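Local coordinates for putative capsid protein of prophage (Escherichia coli CFT073, PDB 3BQW), which is of unknown function but probably serves as a major capsid protein that builds the phage head shell, at residues W214-L217 with R218-K221. Numbering follows the deposited sequence.
Sequences WRTL and RSFK
The carbonyl oxygen of Thr216 takes two bonds from Ser219, a worked example of how a serine just past a helix C-terminus can satisfy a carbonyl of the last turn. Ser219 OG lies 2.5 Å from Thr216 O, in the carbonyl plane and on a lone pair, whereas Ser219 N, 2.9 Å from Thr216 O, sits well above that plane. The hydroxyl gets there because OG stands between its own backbone N and carbonyl carbon (chi1 71°). Arg218 N to Trp214 O (2.9 Å) is a regular four-residue helical bond; the next, Ser219 N to Arg215 O, is already weak, and Phe220 N reaches back only three residues, weakly, to Leu217 O. Phe220 then stands at the N-cap of helix 221-226, making this the short link between helices 211-218 and 221-226 of this putative capsid protein. Its ring edge, in plane, meets Leu217 O, and Trp179 packs against the ring edge-to-face.

On another side of the helix, Arg218 lays CD over one face of the Trp214 indole, 3.3 Å above its plane and toward the rim. The bend at chi3 (61°) beyond CD sets the direction of the guanidinium, whose NH1 comes 3.2 Å from Trp214 CD1. The guanidinium stands steeply to the ring, 77° between planes, and Arg215 CA covers one of its faces. A water donates to Arg215 O at 2.6 Å and accepts a weak bond from Arg218 NH2.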
loop_
_atom_site.group_PDB
_atom_site.type_symbol
_atom_site.label_atom_id
_atom_site.label_comp_id
_atom_site.label_asym_id
_atom_site.label_seq_id
_atom_site.Cartn_x
_atom_site.Cartn_y
_atom_site.Cartn_z
ATOM N N TRP A 214 19.496 6.705 2.310
ATOM C CA TRP A 214 20.491 5.761 1.820
ATOM C C TRP A 214 21.773 6.473 1.378
ATOM O O TRP A 214 22.848 6.057 1.752
ATOM C CB TRP A 214 19.926 4.924 0.683
ATOM C CG TRP A 214 20.926 4.063 0.017
ATOM C CD1 TRP A 214 21.292 4.115 -1.296
ATOM C CD2 TRP A 214 21.721 3.021 0.615
ATOM N NE1 TRP A 214 22.234 3.147 -1.562
ATOM C CE2 TRP A 214 22.522 2.468 -0.413
ATOM C CE3 TRP A 214 21.817 2.491 1.907
ATOM C CZ2 TRP A 214 23.409 1.417 -0.194
ATOM C CZ3 TRP A 214 22.691 1.439 2.131
ATOM C CH2 TRP A 214 23.491 0.914 1.081
ATOM N N ARG A 215 21.631 7.560 0.622
ATOM C CA ARG A 215 22.768 8.410 0.202
ATOM C C ARG A 215 23.663 8.817 1.396
ATOM O O ARG A 215 24.895 8.670 1.370
ATOM C CB ARG A 215 22.220 9.654 -0.534
ATOM C CG ARG A 215 23.251 10.543 -1.201
ATOM C CD ARG A 215 22.691 11.938 -1.607
ATOM N NE ARG A 215 22.399 12.832 -0.470
ATOM C CZ ARG A 215 23.325 13.399 0.322
ATOM N NH1 ARG A 215 24.627 13.199 0.122
ATOM N NH2 ARG A 215 22.959 14.188 1.333
ATOM N N THR A 216 23.027 9.335 2.442
ATOM C CA THR A 216 23.727 9.798 3.637
ATOM C C THR A 216 24.382 8.657 4.425
ATOM O O THR A 216 25.570 8.716 4.751
ATOM C CB THR A 216 22.742 10.534 4.549
ATOM O OG1 THR A 216 22.121 11.579 3.803
ATOM C CG2 THR A 216 23.454 11.114 5.799
ATOM N N LEU A 217 23.601 7.616 4.717
ATOM C CA LEU A 217 24.110 6.439 5.408
ATOM C C LEU A 217 25.337 5.868 4.717
ATOM O O LEU A 217 26.321 5.534 5.359
ATOM C CB LEU A 217 23.018 5.378 5.530
ATOM C CG LEU A 217 23.378 4.089 6.314
ATOM C CD1 LEU A 217 23.974 4.398 7.712
ATOM C CD2 LEU A 217 22.156 3.190 6.434
ATOM N N ARG A 218 25.269 5.800 3.397
ATOM C CA ARG A 218 26.363 5.341 2.526
ATOM C C ARG A 218 27.625 6.187 2.620
ATOM O O ARG A 218 28.740 5.687 2.456
ATOM C CB ARG A 218 25.836 5.405 1.073
ATOM C CG ARG A 218 26.343 4.387 0.129
ATOM C CD ARG A 218 25.557 4.476 -1.195
ATOM N NE ARG A 218 25.725 5.792 -1.833
ATOM C CZ ARG A 218 24.789 6.422 -2.544
ATOM N NH1 ARG A 218 23.603 5.884 -2.728
ATOM N NH2 ARG A 218 25.045 7.611 -3.063
ATOM N N SER A 219 27.456 7.486 2.847
ATOM C CA SER A 219 28.598 8.410 2.914
ATOM C C SER A 219 29.479 8.224 4.154
ATOM O O SER A 219 30.572 8.776 4.218
ATOM C CB SER A 219 28.120 9.861 2.855
ATOM O OG SER A 219 27.464 10.246 4.051
ATOM N N PHE A 220 29.004 7.460 5.132
ATOM C CA PHE A 220 29.798 7.144 6.320
ATOM C C PHE A 220 30.718 5.967 6.061
ATOM O O PHE A 220 30.260 4.846 5.900
ATOM C CB PHE A 220 28.911 6.788 7.512
ATOM C CG PHE A 220 28.169 7.951 8.097
ATOM C CD1 PHE A 220 28.812 8.851 8.933
ATOM C CD2 PHE A 220 26.811 8.119 7.860
ATOM C CE1 PHE A 220 28.122 9.923 9.487
ATOM C CE2 PHE A 220 26.118 9.182 8.415
ATOM C CZ PHE A 220 26.787 10.090 9.223
ATOM N N LYS A 221 32.021 6.238 6.072
ATOM C CA LYS A 221 33.069 5.207 6.020
ATOM C C LYS A 221 32.803 4.033 6.985
ATOM O O LYS A 221 33.041 2.874 6.648
ATOM C CB LYS A 221 34.416 5.847 6.353
ATOM C CG LYS A 221 35.644 5.092 5.849
ATOM C CD LYS A 221 36.927 5.642 6.506
ATOM C CE LYS A 221 38.183 5.233 5.731
ATOM N NZ LYS A 221 38.406 6.048 4.488
HETATM O O HOH W 1 26.651 9.068 -0.566
#